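Local coordinates for A-type flavoprotein (Giardia intestinalis, PDB 2Q9U) that probably reduces dioxygen to water at a non-haem diiron site, taking electrons from FMN, and so scavenges O2 in this anaerobic parasite, at residues M83-G88 / W153-F158; L167-G172 / I226-G231. One frame throughout, in Å; residues are numbered along the deposited sequence.

Contact 1 of 2, residues M83-G88 / W153-F158. With FEO (mu-oxo-diiron), chain G; FMN (flavin mononucleotide), chain F.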
loop_
_atom_site.group_PDB
_atom_site.type_symbol
_atom_site.label_atom_id
_atom_site.label_comp_id
_atom_site.label_asym_id
_atom_site.label_seq_id
_atom_site.Cartn_x
_atom_site.Cartn_y
_atom_site.Cartn_z
ATOM N N MET A 83 -26.712 -25.885 -1.005
ATOM C CA MET A 83 -25.816 -24.935 -1.673
ATOM C C MET A 83 -26.604 -23.926 -2.497
ATOM O O MET A 83 -27.308 -24.293 -3.418
ATOM C CB MET A 83 -24.800 -25.699 -2.559
ATOM C CG MET A 83 -23.817 -26.591 -1.771
ATOM S SD MET A 83 -22.816 -25.739 -0.527
ATOM C CE MET A 83 -21.752 -24.723 -1.553
ATOM N N ASN A 84 -26.500 -22.641 -2.130
ATOM C CA ASN A 84 -27.299 -21.592 -2.744
ATOM C C ASN A 84 -26.604 -21.007 -3.954
ATOM O O ASN A 84 -27.234 -20.292 -4.734
ATOM C CB ASN A 84 -27.513 -20.456 -1.726
ATOM C CG ASN A 84 -28.500 -20.823 -0.642
ATOM O OD1 ASN A 84 -28.185 -20.763 0.565
ATOM N ND2 ASN A 84 -29.692 -21.200 -1.050
ATOM N N HIS A 85 -25.294 -21.251 -4.074
ATOM C CA HIS A 85 -24.418 -20.442 -4.966
ATOM C C HIS A 85 -23.079 -21.191 -5.090
ATOM O O HIS A 85 -22.612 -21.771 -4.116
ATOM C CB HIS A 85 -24.275 -19.062 -4.308
ATOM C CG HIS A 85 -23.482 -18.038 -5.071
ATOM N ND1 HIS A 85 -23.530 -17.881 -6.438
ATOM C CD2 HIS A 85 -22.705 -17.029 -4.608
ATOM C CE1 HIS A 85 -22.755 -16.866 -6.795
ATOM N NE2 HIS A 85 -22.254 -16.321 -5.701
ATOM N N ALA A 86 -22.477 -21.212 -6.277
ATOM C CA ALA A 86 -21.304 -22.041 -6.500
ATOM C C ALA A 86 -19.987 -21.256 -6.396
ATOM O O ALA A 86 -18.907 -21.842 -6.504
ATOM C CB ALA A 86 -21.396 -22.728 -7.872
ATOM N N GLU A 87 -20.075 -19.936 -6.202
ATOM C CA GLU A 87 -18.865 -19.114 -6.091
ATOM C C GLU A 87 -17.964 -19.604 -4.950
ATOM O O GLU A 87 -18.459 -20.056 -3.893
ATOM C CB GLU A 87 -19.198 -17.612 -5.965
ATOM C CG GLU A 87 -17.985 -16.707 -6.304
ATOM C CD GLU A 87 -18.313 -15.251 -6.189
ATOM O OE1 GLU A 87 -19.507 -14.910 -6.330
ATOM O OE2 GLU A 87 -17.378 -14.459 -5.922
ATOM N N GLY A 88 -16.648 -19.549 -5.184
ATOM C CA GLY A 88 -15.643 -20.085 -4.249
ATOM C C GLY A 88 -15.754 -19.653 -2.795
ATOM O O GLY A 88 -15.485 -20.442 -1.888
ATOM N N TRP A 153 -25.149 -14.480 -9.797
ATOM C CA TRP A 153 -24.717 -15.500 -10.779
ATOM C C TRP A 153 -25.946 -16.244 -11.337
ATOM O O TRP A 153 -27.018 -16.205 -10.701
ATOM C CB TRP A 153 -23.730 -16.482 -10.128
ATOM C CG TRP A 153 -22.288 -16.060 -10.213
ATOM C CD1 TRP A 153 -21.798 -14.798 -10.486
ATOM C CD2 TRP A 153 -21.142 -16.893 -9.996
ATOM N NE1 TRP A 153 -20.426 -14.813 -10.471
ATOM C CE2 TRP A 153 -19.995 -16.081 -10.173
ATOM C CE3 TRP A 153 -20.972 -18.248 -9.695
ATOM C CZ2 TRP A 153 -18.695 -16.583 -10.038
ATOM C CZ3 TRP A 153 -19.667 -18.752 -9.568
ATOM C CH2 TRP A 153 -18.559 -17.919 -9.738
ATOM N N PRO A 154 -25.804 -16.925 -12.505
ATOM C CA PRO A 154 -26.901 -17.780 -13.014
ATOM C C PRO A 154 -27.382 -18.821 -12.001
ATOM O O PRO A 154 -28.573 -19.148 -11.987
ATOM C CB PRO A 154 -26.279 -18.460 -14.251
ATOM C CG PRO A 154 -25.257 -17.457 -14.731
ATOM C CD PRO A 154 -24.646 -16.936 -13.425
ATOM N N ASP A 155 -26.478 -19.317 -11.145
ATOM C CA ASP A 155 -26.828 -20.337 -10.130
ATOM C C ASP A 155 -27.377 -19.811 -8.797
ATOM O O ASP A 155 -27.691 -20.615 -7.894
ATOM C CB ASP A 155 -25.588 -21.176 -9.796
ATOM C CG ASP A 155 -24.390 -20.318 -9.445
ATOM O OD1 ASP A 155 -24.352 -19.734 -8.352
ATOM O OD2 ASP A 155 -23.493 -20.194 -10.302
ATOM N N SER A 156 -27.422 -18.488 -8.625
ATOM C CA SER A 156 -27.757 -17.890 -7.325
ATOM C C SER A 156 -29.179 -18.273 -6.883
ATOM O O SER A 156 -30.118 -18.250 -7.682
ATOM C CB SER A 156 -27.586 -16.366 -7.347
ATOM O OG SER A 156 -26.231 -16.046 -7.663
ATOM N N THR A 157 -29.309 -18.623 -5.611
ATOM C CA THR A 157 -30.557 -19.142 -5.066
ATOM C C THR A 157 -30.703 -18.574 -3.658
ATOM O O THR A 157 -29.680 -18.290 -3.015
ATOM C CB THR A 157 -30.487 -20.710 -4.949
ATOM O OG1 THR A 157 -29.876 -21.271 -6.131
ATOM C CG2 THR A 157 -31.881 -21.325 -4.746
ATOM N N PHE A 158 -31.944 -18.405 -3.193
ATOM C CA PHE A 158 -32.246 -18.241 -1.765
ATOM C C PHE A 158 -32.947 -19.506 -1.231
ATOM O O PHE A 158 -33.646 -20.206 -1.983
ATOM C CB PHE A 158 -33.232 -17.102 -1.496
ATOM C CG PHE A 158 -32.774 -15.721 -1.894
ATOM C CD1 PHE A 158 -31.423 -15.419 -2.147
ATOM C CD2 PHE A 158 -33.729 -14.693 -1.992
ATOM C CE1 PHE A 158 -31.043 -14.110 -2.487
ATOM C CE2 PHE A 158 -33.351 -13.375 -2.334
ATOM C CZ PHE A 158 -31.989 -13.095 -2.578
HETATM FE FE1 FEO G . -20.225 -14.203 -1.751
HETATM FE FE2 FEO G . -21.148 -14.402 -5.076
HETATM O O FEO G . -20.193 -15.068 -3.384
HETATM N N1 FMN F . -18.851 -13.933 -15.978
HETATM C C2 FMN F . -19.441 -13.477 -17.120
HETATM O O2 FMN F . -19.491 -14.213 -18.119
HETATM N N3 FMN F . -20.007 -12.217 -17.146
HETATM C C4 FMN F . -19.953 -11.378 -16.044
HETATM O O4 FMN F . -20.352 -10.224 -16.183
HETATM C C4A FMN F . -19.335 -11.836 -14.866
HETATM N N5 FMN F . -19.276 -11.061 -13.713
HETATM C C5A FMN F . -18.663 -11.577 -12.576
HETATM C C6 FMN F . -18.593 -10.809 -11.408
HETATM C C7 FMN F . -17.972 -11.309 -10.250
HETATM C C7M FMN F . -18.109 -10.522 -8.973
HETATM C C8 FMN F . -17.423 -12.591 -10.248
HETATM C C8M FMN F . -16.654 -13.124 -9.065
HETATM C C9 FMN F . -17.495 -13.360 -11.408
HETATM C C9A FMN F . -18.110 -12.865 -12.573
HETATM N N10 FMN F . -18.169 -13.635 -13.733
HETATM C C10 FMN F . -18.796 -13.135 -14.854
HETATM C "C1'" FMN F . -17.595 -15.020 -13.794
HETATM C "C2'" FMN F . -16.074 -15.016 -13.918
HETATM O "O2'" FMN F . -15.631 -14.499 -15.171
HETATM C "C3'" FMN F . -15.638 -16.455 -13.634
HETATM O "O3'" FMN F . -15.771 -16.663 -12.236
HETATM C "C4'" FMN F . -14.213 -16.781 -14.032
HETATM O "O4'" FMN F . -14.017 -18.186 -13.958
HETATM C "C5'" FMN F . -13.200 -16.109 -13.114
HETATM O "O5'" FMN F . -11.903 -16.268 -13.663
HETATM P P FMN F . -10.656 -16.301 -12.675
HETATM O O1P FMN F . -9.434 -16.080 -13.550
HETATM O O2P FMN F . -10.841 -15.193 -11.679
HETATM O O3P FMN F . -10.559 -17.630 -11.946
HETATM O O HOH W 1 -28.990 -23.827 -5.592
#

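Contact 2 of 2, residues L167-G172 / I226-G231. With FEO (mu-oxo-diiron), chain G.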
loop_
_atom_site.group_PDB
_atom_site.type_symbol
_atom_site.label_atom_id
_atom_site.label_comp_id
_atom_site.label_asym_id
_atom_site.label_seq_id
_atom_site.Cartn_x
_atom_site.Cartn_y
_atom_site.Cartn_z
ATOM N N LEU A 167 -35.220 -16.538 5.803
ATOM C CA LEU A 167 -34.694 -16.506 4.458
ATOM C C LEU A 167 -33.168 -16.644 4.549
ATOM O O LEU A 167 -32.483 -15.764 5.111
ATOM C CB LEU A 167 -35.076 -15.188 3.772
ATOM C CG LEU A 167 -34.607 -15.070 2.318
ATOM C CD1 LEU A 167 -35.319 -16.076 1.410
ATOM C CD2 LEU A 167 -34.746 -13.642 1.750
ATOM N N PHE A 168 -32.632 -17.725 4.013
ATOM C CA PHE A 168 -31.163 -17.854 3.888
ATOM C C PHE A 168 -30.816 -17.225 2.547
ATOM O O PHE A 168 -31.055 -17.821 1.479
ATOM C CB PHE A 168 -30.749 -19.330 3.919
ATOM C CG PHE A 168 -31.034 -20.014 5.231
ATOM C CD1 PHE A 168 -30.136 -19.915 6.298
ATOM C CD2 PHE A 168 -32.182 -20.785 5.391
ATOM C CE1 PHE A 168 -30.391 -20.552 7.524
ATOM C CE2 PHE A 168 -32.438 -21.431 6.594
ATOM C CZ PHE A 168 -31.552 -21.320 7.665
ATOM N N SER A 169 -30.319 -15.994 2.585
ATOM C CA SER A 169 -30.253 -15.209 1.349
ATOM C C SER A 169 -28.907 -15.289 0.630
ATOM O O SER A 169 -28.733 -14.678 -0.408
ATOM C CB SER A 169 -30.592 -13.738 1.645
ATOM O OG SER A 169 -29.719 -13.242 2.649
ATOM N N ASN A 170 -27.949 -15.995 1.218
ATOM C CA ASN A 170 -26.616 -16.142 0.609
ATOM C C ASN A 170 -26.003 -14.728 0.388
ATOM O O ASN A 170 -25.983 -13.939 1.338
ATOM C CB ASN A 170 -26.725 -17.025 -0.662
ATOM C CG ASN A 170 -25.382 -17.385 -1.261
ATOM O OD1 ASN A 170 -25.017 -16.889 -2.323
ATOM N ND2 ASN A 170 -24.639 -18.243 -0.578
ATOM N N ASP A 171 -25.530 -14.397 -0.812
ATOM C CA ASP A 171 -24.924 -13.095 -1.076
ATOM C C ASP A 171 -25.937 -11.976 -0.828
ATOM O O ASP A 171 -25.583 -10.849 -0.390
ATOM C CB ASP A 171 -24.431 -12.990 -2.524
ATOM C CG ASP A 171 -23.028 -13.595 -2.745
ATOM O OD1 ASP A 171 -22.197 -13.726 -1.800
ATOM O OD2 ASP A 171 -22.766 -13.920 -3.916
ATOM N N GLY A 172 -27.210 -12.267 -1.110
ATOM C CA GLY A 172 -28.258 -11.277 -0.844
ATOM C C GLY A 172 -28.220 -10.760 0.581
ATOM O O GLY A 172 -28.048 -11.536 1.531
ATOM N N ILE A 226 -33.458 -12.649 8.092
ATOM C CA ILE A 226 -32.675 -12.851 6.877
ATOM C C ILE A 226 -31.240 -13.174 7.272
ATOM O O ILE A 226 -30.513 -12.315 7.817
ATOM C CB ILE A 226 -32.720 -11.636 5.921
ATOM C CG1 ILE A 226 -34.170 -11.309 5.524
ATOM C CG2 ILE A 226 -31.885 -11.932 4.669
ATOM C CD1 ILE A 226 -34.295 -9.929 4.796
ATOM N N LEU A 227 -30.864 -14.428 7.068
ATOM C CA LEU A 227 -29.517 -14.880 7.403
ATOM C C LEU A 227 -28.690 -14.877 6.124
ATOM O O LEU A 227 -28.888 -15.685 5.224
ATOM C CB LEU A 227 -29.531 -16.269 8.056
ATOM C CG LEU A 227 -30.420 -16.532 9.287
ATOM C CD1 LEU A 227 -30.011 -17.835 9.975
ATOM C CD2 LEU A 227 -30.572 -15.401 10.287
ATOM N N SER A 228 -27.775 -13.923 6.043
ATOM C CA SER A 228 -26.986 -13.713 4.843
ATOM C C SER A 228 -25.681 -14.522 4.917
ATOM O O SER A 228 -25.279 -14.920 5.984
ATOM C CB SER A 228 -26.644 -12.217 4.715
ATOM O OG SER A 228 -25.864 -12.000 3.541
ATOM N N ALA A 229 -25.024 -14.712 3.780
ATOM C CA ALA A 229 -23.732 -15.433 3.723
ATOM C C ALA A 229 -22.493 -14.520 3.891
ATOM O O ALA A 229 -21.378 -15.014 3.985
ATOM C CB ALA A 229 -23.631 -16.277 2.442
ATOM N N HIS A 230 -22.699 -13.208 3.977
ATOM C CA HIS A 230 -21.604 -12.265 4.288
ATOM C C HIS A 230 -22.010 -11.286 5.389
ATOM O O HIS A 230 -23.081 -10.655 5.302
ATOM C CB HIS A 230 -21.204 -11.445 3.060
ATOM C CG HIS A 230 -20.544 -12.239 1.977
ATOM N ND1 HIS A 230 -19.306 -12.821 2.121
ATOM C CD2 HIS A 230 -20.948 -12.516 0.716
ATOM C CE1 HIS A 230 -18.986 -13.447 0.996
ATOM N NE2 HIS A 230 -19.968 -13.273 0.132
ATOM N N GLY A 231 -21.172 -11.171 6.421
ATOM C CA GLY A 231 -21.350 -10.121 7.403
ATOM C C GLY A 231 -22.446 -10.464 8.394
ATOM O O GLY A 231 -22.560 -11.622 8.809
HETATM FE FE1 FEO G . -20.225 -14.203 -1.751
HETATM FE FE2 FEO G . -21.148 -14.402 -5.076
HETATM O O FEO G . -20.193 -15.068 -3.384
HETATM O O HOH W 2 -27.731 -17.571 3.591
#

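Contact 1 of 2, residues M83-G88 / W153-F158
The tight end of this contact is built round the ring of His-85, which Asp-155 and Trp-153 hold from the turn 153-156 while its NE2 binds FE2 of the diiron centre. With CG anti to the backbone N (chi1 -177°), the imidazole turns its ND1 edge to the carboxylate, and ND1 donates to Asp-155 OD1 over 2.8 Å, nearly along the C-O axis and close to the ring plane. The same oxygen is gripped a second time, by the backbone N of Ala-86 at 3.2 Å, from above the carboxylate plane; OD2 is held by His-115. This grip fixes the ring's rotation and probably raises the electron density at NE2. The CE1 edge of His-85 points at the face of Trp-153 in an offset edge-to-face pair, planes at 77°, with His-85 CE1 3.5 Å from Trp-153 CG. Over the six-membered ring of Trp-153 lies Glu-87 CB, 4.0 Å from the centroid, a CH-pi contact; the extended Glu-87 chain carries OE1 to FE2 at 2.1 Å, while OE2 is hydrogen-bonded to Tyr-267 OH of the second subunit. At its edge, Trp-153 NE1 comes within 3.4 Å of FMN C9, the flavin being held by that second subunit. Toward Thr-157 the join is looser: the bond from Thr-157 N to Asn-84 O is weak and bent (117°), and a water links Met-83 O to Thr-157 OG1. Even this end is buried, so the slack lies in water-mediated, poorly aligned bonds and not in exposure to solvent. A metal-bound histidine backed by a carboxylate, next to a glutamate ligand and close to the flavin of the partner subunit, marks the diiron site of a flavodiiron protein, set in its metallo-beta-lactamase-like domain.

Contact 2 of 2, residues L167-G172 / I226-G231
At the diiron site of the metallo-beta-lactamase-like domain, two neighbouring parallel strands run out into loops that deliver Asp-171 and His-230 to the metals. The ladder is regular at first: Leu-227 N donates to Leu-167 O over 2.9 Å, nearly along the C=O axis, and Ser-169 N to Leu-227 O. On one face of the sheet Phe-168 and Leu-227 lie side by side, CE1 against CD1 at 3.7 Å; on the face of Leu-167 and Ile-226, Ile-226 CG2 reaches Ser-169 OG at 3.2 Å. A type II' turn from Ser-169 to Gly-172 carries the chain round, and Ala-229 N makes an almost straight 2.7 Å bond to Asn-170 O (171°). Ser-228 OG lies between two carbonyls, Asn-170 O and Gly-172 O, and has one proton for either. Asp-171 then bridges the irons, OD1 to FE1 and OD2 to FE2, each at 2.0 Å, while His-230 NE2 binds FE1 at 2.1 Å and its ND1 is held by Ser-40 O. Sharing its charge between both irons, the carboxylate of Asp-171 probably helps stabilise the oxidised, oxo-bridged pair.

Both contacts are buried and meet at the same diiron centre, their centres about 12 Å apart. Contact 1 joins the loop after strand 80-82 to the turn that leads into strand 157-161 and serves FE2 alone; contact 2 joins paired strands and serves both irons. The strands 157-161 and 166-170 are neighbours in one sheet, so the two contacts share a framework, and His-85 CB packs on Asn-170 OD1 at 3.0 Å. Their chemistry differs with place: side-chain bonds and aromatic packing dominate contact 1, which borders the second subunit, whereas backbone hydrogen bonds dominate contact 2, which no other chain touches.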